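Local coordinates for protein putative Glycerophosphoryl diester phosphodiesterase (Silicibacter pomeroyi, PDB 3L12) that belongs to the glycerophosphoryl diester phosphodiesterase family, has a TIM-barrel fold and carries a bound magnesium ion, at residues F253-H265 / E280-G292. Numbering follows the deposited sequence. Where two conformers were deposited one is given.
Sequences FLDVTPELVAEAH and EDIRRMATTGVDG
His265 and Asp291 make the direct hydrogen bond between the segments: His265 NE2 lies 2.9 Å from Asp291 OD1, with an N-H...O angle of 156°. The carboxylate oxygen sits near the imidazole plane but is met on its syn side, 31° out of the carboxylate plane. At the same ring edge, His265 CE1 comes 3.3 Å from Gly289 O. Apolar packing runs from here toward Phe253. Val261 CG2 touches Val290 CG1 at 3.8 Å, the two side chains crossing at about a right angle, while Val256 CG1 and selenomethionine Met285 SE meet tip to tip, also at 3.8 Å. The bend at chi2 of Met285 also brings the selenium against Phe253 CB. With CG between its backbone N and carbonyl carbon (chi1 77°), the Phe253 ring reaches Asp281, where CE2 lies 3.4 Å from OD2, and receives Arg284 NH2 at its edge.

These neighbouring helices, 258-266 and 279-288, follow successive parallel strands of a TIM barrel, and strand 270-273 between them in sequence touches Phe253, Val256 and Asp291.

Further out, Asp281 OD1 takes both NH1 and NH2 of Arg284 end-on, which limits rotation of the guanidinium; its plane also holds two waters, bound to Phe253 O and, weakly, Val256 O. In one of two deposited conformers of Thr288, a third water bridges Pro258 O and Thr288 O, and Thr288 OG1 donates to Met285 O. A Schellman motif at Gly289 redirects the chain toward Asp291, whose carboxylate also accepts from Val271 N and Gly13 N.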
ATOM      1  N   PHE A 253       8.033   2.790  22.263  1.00 10.34           N
ATOM      2  CA  PHE A 253       7.363   4.093  22.470  1.00 10.60           C
ATOM      3  C   PHE A 253       6.718   4.280  23.848  1.00 10.13           C
ATOM      4  O   PHE A 253       6.645   5.401  24.318  1.00 12.32           O
ATOM      5  CB  PHE A 253       6.381   4.412  21.339  1.00 10.44           C
ATOM      6  CG  PHE A 253       5.082   3.666  21.417  1.00  9.06           C
ATOM      7  CD1 PHE A 253       4.978   2.410  20.919  1.00  9.85           C
ATOM      8  CD2 PHE A 253       3.955   4.254  21.958  1.00 10.39           C
ATOM      9  CE1 PHE A 253       3.790   1.686  20.954  1.00 11.05           C
ATOM     10  CE2 PHE A 253       2.780   3.516  22.020  1.00 10.50           C
ATOM     11  CZ  PHE A 253       2.700   2.260  21.495  1.00 11.49           C
ATOM     12  N   LEU A 254       6.275   3.215  24.493  1.00 11.91           N
ATOM     13  CA  LEU A 254       5.681   3.374  25.852  1.00 13.12           C
ATOM     14  C   LEU A 254       6.705   3.735  26.872  1.00 15.24           C
ATOM     15  O   LEU A 254       6.345   4.146  27.987  1.00 14.20           O
ATOM     16  CB  LEU A 254       4.948   2.113  26.293  1.00 14.14           C
ATOM     17  CG  LEU A 254       3.667   1.810  25.533  1.00 16.14           C
ATOM     18  CD1 LEU A 254       3.005   0.554  26.043  1.00 17.43           C
ATOM     19  CD2 LEU A 254       2.760   3.001  25.629  1.00 15.83           C
ATOM     20  N   ASP A 255       7.993   3.625  26.514  1.00 13.93           N
ATOM     21  CA  ASP A 255       9.057   3.906  27.461  1.00 15.55           C
ATOM     22  C   ASP A 255       9.604   5.315  27.313  1.00 14.40           C
ATOM     23  O   ASP A 255      10.456   5.718  28.071  1.00 14.41           O
ATOM     24  CB  ASP A 255      10.259   2.944  27.250  1.00 16.15           C
ATOM     25  CG  ASP A 255       9.895   1.487  27.288  1.00 16.74           C
ATOM     26  OD1 ASP A 255       8.829   1.086  27.831  1.00 18.03           O
ATOM     27  OD2 ASP A 255      10.733   0.687  26.806  1.00 15.37           O
ATOM     28  N   VAL A 256       9.101   6.070  26.333  1.00 15.54           N
ATOM     29  CA  VAL A 256       9.616   7.374  26.022  1.00 14.50           C
ATOM     30  C   VAL A 256       8.941   8.490  26.808  1.00 18.70           C
ATOM     31  O   VAL A 256       7.725   8.454  27.027  1.00 19.99           O
ATOM     32  CB  VAL A 256       9.366   7.666  24.526  1.00 13.97           C
ATOM     33  CG1 VAL A 256       9.607   9.138  24.124  1.00 14.53           C
ATOM     34  CG2 VAL A 256      10.189   6.708  23.647  1.00 13.65           C
ATOM     35  N   THR A 257       9.748   9.449  27.239  1.00 18.94           N
ATOM     36  CA  THR A 257       9.269  10.671  27.898  1.00 18.44           C
ATOM     37  C   THR A 257      10.072  11.787  27.249  1.00 18.06           C
ATOM     38  O   THR A 257      11.143  11.533  26.707  1.00 16.60           O
ATOM     39  CB  THR A 257       9.523  10.674  29.390  1.00 18.91           C
ATOM     40  OG1 THR A 257      10.933  10.580  29.631  1.00 19.93           O
ATOM     41  CG2 THR A 257       8.831   9.503  30.057  1.00 19.67           C
ATOM     42  N   PRO A 258       9.577  13.027  27.267  1.00 18.45           N
ATOM     43  CA  PRO A 258      10.367  14.086  26.625  1.00 19.09           C
ATOM     44  C   PRO A 258      11.690  14.380  27.320  1.00 20.03           C
ATOM     45  O   PRO A 258      12.642  14.807  26.663  1.00 20.51           O
ATOM     46  CB  PRO A 258       9.449  15.304  26.712  1.00 19.77           C
ATOM     47  CG  PRO A 258       8.107  14.757  26.858  1.00 19.91           C
ATOM     48  CD  PRO A 258       8.226  13.496  27.628  1.00 19.44           C
ATOM     49  N   GLU A 259      11.717  14.148  28.625  1.00 19.91           N
ATOM     50  CA  GLU A 259      12.915  14.335  29.429  1.00 22.57           C
ATOM     51  C   GLU A 259      13.968  13.298  29.011  1.00 20.44           C
ATOM     52  O   GLU A 259      15.138  13.679  28.828  1.00 19.31           O
ATOM     53  CB  GLU A 259      12.624  14.332  30.946  1.00 25.67           C
ATOM     54  CG  GLU A 259      11.532  13.358  31.476  1.00 28.99           C
ATOM     55  CD  GLU A 259      10.062  13.779  31.128  1.00 30.89           C
ATOM     56  OE1 GLU A 259       9.108  13.185  31.670  1.00 33.32           O
ATOM     57  OE2 GLU A 259       9.856  14.694  30.303  1.00 31.78           O
ATOM     58  N   LEU A 260      13.560  12.024  28.831  1.00 18.45           N
ATOM     59  CA  LEU A 260      14.509  10.996  28.357  1.00 17.62           C
ATOM     60  C   LEU A 260      15.006  11.343  26.954  1.00 16.64           C
ATOM     61  O   LEU A 260      16.177  11.181  26.680  1.00 15.74           O
ATOM     62  CB  LEU A 260      13.931   9.571  28.386  1.00 18.11           C
ATOM     63  CG  LEU A 260      13.920   8.825  29.710  1.00 17.29           C
ATOM     64  CD1 LEU A 260      12.911   7.650  29.719  1.00 17.75           C
ATOM     65  CD2 LEU A 260      15.366   8.339  30.117  1.00 18.22           C
ATOM     66  N   VAL A 261      14.132  11.842  26.066  1.00 15.51           N
ATOM     67  CA  VAL A 261      14.558  12.246  24.721  1.00 15.01           C
ATOM     68  C   VAL A 261      15.541  13.411  24.776  1.00 14.79           C
ATOM     69  O   VAL A 261      16.578  13.402  24.090  1.00 15.28           O
ATOM     70  CB  VAL A 261      13.354  12.601  23.792  1.00 14.98           C
ATOM     71  CG1 VAL A 261      13.863  13.306  22.518  1.00 14.10           C
ATOM     72  CG2 VAL A 261      12.485  11.370  23.504  1.00 15.60           C
ATOM     73  N   ALA A 262      15.249  14.429  25.588  1.00 15.13           N
ATOM     74  CA  ALA A 262      16.191  15.541  25.717  1.00 15.99           C
ATOM     75  C   ALA A 262      17.523  15.092  26.372  1.00 15.43           C
ATOM     76  O   ALA A 262      18.597  15.553  25.969  1.00 15.55           O
ATOM     77  CB  ALA A 262      15.558  16.686  26.509  1.00 16.40           C
ATOM     78  N   GLU A 263      17.463  14.187  27.351  1.00 15.99           N
ATOM     79  CA  GLU A 263      18.697  13.645  27.953  1.00 15.57           C
ATOM     80  C   GLU A 263      19.559  12.969  26.877  1.00 15.27           C
ATOM     81  O   GLU A 263      20.783  13.157  26.818  1.00 15.76           O
ATOM     82  CB  GLU A 263      18.400  12.629  29.058  1.00 16.82           C
ATOM     83  CG  GLU A 263      19.663  12.131  29.780  1.00 17.84           C
ATOM     84  CD  GLU A 263      19.381  11.090  30.823  1.00 18.88           C
ATOM     85  OE1 GLU A 263      18.195  10.796  31.081  1.00 21.07           O
ATOM     86  OE2 GLU A 263      20.361  10.527  31.382  1.00 21.26           O
ATOM     87  N   ALA A 264      18.900  12.190  26.024  1.00 13.47           N
ATOM     88  CA  ALA A 264      19.573  11.512  24.916  1.00 11.97           C
ATOM     89  C   ALA A 264      20.157  12.538  23.931  1.00  9.84           C
ATOM     90  O   ALA A 264      21.272  12.383  23.500  1.00 12.88           O
ATOM     91  CB  ALA A 264      18.612  10.526  24.216  1.00 10.65           C
ATOM     92  N   HIS A 265      19.415  13.576  23.561  1.00 12.89           N
ATOM     93  CA  HIS A 265      19.931  14.615  22.669  1.00 12.26           C
ATOM     94  C   HIS A 265      21.121  15.372  23.258  1.00 14.43           C
ATOM     95  O   HIS A 265      22.073  15.698  22.542  1.00 13.81           O
ATOM     96  CB  HIS A 265      18.859  15.624  22.307  1.00 13.83           C
ATOM     97  CG  HIS A 265      17.877  15.075  21.338  1.00 12.01           C
ATOM     98  ND1 HIS A 265      16.588  15.550  21.222  1.00 14.00           N
ATOM     99  CD2 HIS A 265      17.977  14.026  20.482  1.00 12.50           C
ATOM    100  CE1 HIS A 265      15.967  14.869  20.273  1.00 12.44           C
ATOM    101  NE2 HIS A 265      16.768  13.909  19.845  1.00 10.52           N
ATOM    102  N   GLU A 280      -3.074   8.721  18.121  0.50 10.08           N
ATOM    103  CA  GLU A 280      -2.721   9.496  19.309  0.50 11.73           C
ATOM    104  C   GLU A 280      -1.274   9.228  19.758  0.50  8.67           C
ATOM    105  O   GLU A 280      -0.671  10.106  20.359  0.50  9.98           O
ATOM    106  CB  GLU A 280      -3.692   9.241  20.493  0.50 13.67           C
ATOM    107  CG  GLU A 280      -5.175   9.707  20.329  0.50 15.94           C
ATOM    108  CD  GLU A 280      -6.183   8.904  21.207  0.50 19.25           C
ATOM    109  OE1 GLU A 280      -7.236   9.468  21.625  0.50 21.33           O
ATOM    110  OE2 GLU A 280      -5.922   7.691  21.476  0.50 21.38           O
ATOM    111  N   ASP A 281      -0.761   8.016  19.516  1.00  8.04           N
ATOM    112  CA  ASP A 281       0.636   7.661  19.854  1.00  7.30           C
ATOM    113  C   ASP A 281       1.604   8.317  18.883  1.00  8.13           C
ATOM    114  O   ASP A 281       2.602   8.886  19.290  1.00  9.03           O
ATOM    115  CB  ASP A 281       0.840   6.161  19.864  1.00 10.53           C
ATOM    116  CG  ASP A 281       0.001   5.432  20.952  1.00 11.82           C
ATOM    117  OD1 ASP A 281      -0.342   6.030  21.990  1.00 13.69           O
ATOM    118  OD2 ASP A 281      -0.319   4.244  20.717  1.00 13.11           O
ATOM    119  N   ILE A 282       1.244   8.300  17.614  1.00  8.76           N
ATOM    120  CA  ILE A 282       2.090   8.972  16.578  1.00  6.88           C
ATOM    121  C   ILE A 282       2.221  10.441  16.901  1.00  5.94           C
ATOM    122  O   ILE A 282       3.330  10.996  16.985  1.00  8.22           O
ATOM    123  CB  ILE A 282       1.544   8.725  15.178  1.00  7.30           C
ATOM    124  CG1 ILE A 282       1.606   7.241  14.809  1.00  8.36           C
ATOM    125  CG2 ILE A 282       2.295   9.569  14.129  1.00  7.13           C
ATOM    126  CD1 ILE A 282       0.743   6.847  13.592  1.00  9.05           C
ATOM    127  N   ARG A 283       1.078  11.083  17.158  1.00  6.73           N
ATOM    128  CA  ARG A 283       1.051  12.482  17.530  1.00  8.54           C
ATOM    129  C   ARG A 283       1.866  12.772  18.791  1.00  7.63           C
ATOM    130  O   ARG A 283       2.640  13.715  18.809  1.00  8.22           O
ATOM    131  CB  ARG A 283      -0.413  12.958  17.697  1.00  8.68           C
ATOM    132  CG  ARG A 283      -0.575  14.410  17.982  1.00 11.38           C
ATOM    133  CD  ARG A 283      -2.025  14.845  17.834  1.00 13.44           C
ATOM    134  NE  ARG A 283      -2.507  14.775  16.464  1.00 16.86           N
ATOM    135  CZ  ARG A 283      -2.424  15.778  15.575  1.00 17.56           C
ATOM    136  NH1 ARG A 283      -1.951  16.962  15.906  1.00 18.57           N
ATOM    137  NH2 ARG A 283      -2.900  15.596  14.359  1.00 21.78           N
ATOM    138  N   ARG A 284       1.696  11.976  19.842  1.00  9.94           N
ATOM    139  CA  ARG A 284       2.423  12.186  21.108  1.00  8.67           C
ATOM    140  C   ARG A 284       3.929  12.035  20.896  1.00  7.68           C
ATOM    141  O   ARG A 284       4.704  12.857  21.431  1.00  8.86           O
ATOM    142  CB  ARG A 284       1.941  11.216  22.200  1.00  8.91           C
ATOM    143  CG  ARG A 284       2.546  11.500  23.552  1.00  9.93           C
ATOM    144  CD  ARG A 284       1.936  10.673  24.643  1.00 12.09           C
ATOM    145  NE  ARG A 284       2.311   9.266  24.536  1.00 13.32           N
ATOM    146  CZ  ARG A 284       1.568   8.310  23.987  1.00 15.14           C
ATOM    147  NH1 ARG A 284       0.353   8.565  23.499  1.00 15.62           N
ATOM    148  NH2 ARG A 284       2.048   7.070  23.922  1.00 16.04           N
HETATM  149  N   MSE A 285       4.344  11.045  20.089  1.00  8.81           N
HETATM  150  CA  MSE A 285       5.763  10.846  19.839  1.00  8.69           C
HETATM  151  C   MSE A 285       6.359  12.020  19.053  1.00  7.63           C
HETATM  152  O   MSE A 285       7.430  12.487  19.385  1.00  8.78           O
HETATM  153  CB  MSE A 285       6.085   9.518  19.118  1.00  9.29           C
HETATM  154  CG  MSE A 285       5.874   8.291  19.920  1.00  7.83           C
HETATM  155 SE   MSE A 285       6.901   8.246  21.608  0.75  6.43          SE
HETATM  156  CE  MSE A 285       5.623   9.016  22.788  1.00 10.87           C
ATOM    157  N   ALA A 286       5.642  12.505  18.032  1.00  8.13           N
ATOM    158  CA  ALA A 286       6.098  13.694  17.317  1.00  9.59           C
ATOM    159  C   ALA A 286       6.312  14.875  18.282  1.00  9.38           C
ATOM    160  O   ALA A 286       7.307  15.604  18.171  1.00 10.93           O
ATOM    161  CB  ALA A 286       5.134  14.068  16.140  1.00  9.47           C
ATOM    162  N   THR A 287       5.338  15.131  19.156  0.70  9.56           N
ATOM    163  CA  THR A 287       5.394  16.248  20.107  0.70 10.82           C
ATOM    164  C   THR A 287       6.582  16.172  21.075  0.70 10.87           C
ATOM    165  O   THR A 287       7.145  17.165  21.527  0.70 10.72           O
ATOM    166  CB  THR A 287       4.090  16.294  20.933  0.70 10.77           C
ATOM    167  OG1 THR A 287       2.981  16.450  20.042  0.70 12.54           O
ATOM    168  CG2 THR A 287       4.062  17.437  21.931  0.70 12.29           C
ATOM    169  N   THR A 288       7.242  14.630  21.511  0.60 10.98           N
ATOM    170  CA  THR A 288       8.336  14.446  22.424  0.60 11.76           C
ATOM    171  C   THR A 288       9.602  14.983  21.781  0.60 11.99           C
ATOM    172  O   THR A 288      10.598  15.215  22.461  0.60 13.43           O
ATOM    173  CB  THR A 288       8.555  12.981  22.797  0.60 12.55           C
ATOM    174  OG1 THR A 288       8.957  12.263  21.632  0.60 13.06           O
ATOM    175  CG2 THR A 288       7.285  12.384  23.376  0.60 12.10           C
ATOM    176  N   GLY A 289       9.605  15.175  20.472  1.00 13.31           N
ATOM    177  CA  GLY A 289      10.854  15.608  19.872  1.00 13.34           C
ATOM    178  C   GLY A 289      11.773  14.472  19.380  1.00 12.72           C
ATOM    179  O   GLY A 289      12.899  14.724  19.068  1.00 11.23           O
ATOM    180  N   VAL A 290      11.277  13.239  19.278  1.00 11.83           N
ATOM    181  CA  VAL A 290      12.090  12.155  18.737  1.00  9.79           C
ATOM    182  C   VAL A 290      12.517  12.540  17.334  1.00  9.81           C
ATOM    183  O   VAL A 290      11.810  13.311  16.613  1.00  8.15           O
ATOM    184  CB  VAL A 290      11.343  10.777  18.739  1.00  9.75           C
ATOM    185  CG1 VAL A 290      11.003  10.332  20.163  1.00 11.57           C
ATOM    186  CG2 VAL A 290      10.075  10.816  17.838  1.00  9.82           C
ATOM    187  N   ASP A 291      13.652  11.997  16.934  1.00  8.42           N
ATOM    188  CA  ASP A 291      14.180  12.238  15.604  1.00  8.07           C
ATOM    189  C   ASP A 291      13.363  11.503  14.555  1.00  7.60           C
ATOM    190  O   ASP A 291      13.218  12.012  13.436  1.00  7.85           O
ATOM    191  CB  ASP A 291      15.611  11.769  15.516  1.00  6.88           C
ATOM    192  CG  ASP A 291      16.520  12.594  16.377  1.00  8.75           C
ATOM    193  OD1 ASP A 291      16.723  12.203  17.551  1.00  9.95           O
ATOM    194  OD2 ASP A 291      16.960  13.630  15.903  1.00 11.66           O
ATOM    195  N   GLY A 292      12.812  10.361  14.921  1.00  8.84           N
ATOM    196  CA  GLY A 292      12.065   9.558  13.951  1.00  8.97           C
ATOM    197  C   GLY A 292      11.162   8.542  14.603  1.00  8.08           C
ATOM    198  O   GLY A 292      11.327   8.224  15.778  1.00  7.30           O
TER
HETATM  199  O   HOH W   1       4.408   6.669  25.278  1.00 21.06           O
HETATM  200  O   HOH W   2       4.673   9.532  26.195  1.00 18.21           O
HETATM  201  O   HOH W   3      12.594  16.145  24.193  1.00 24.27           O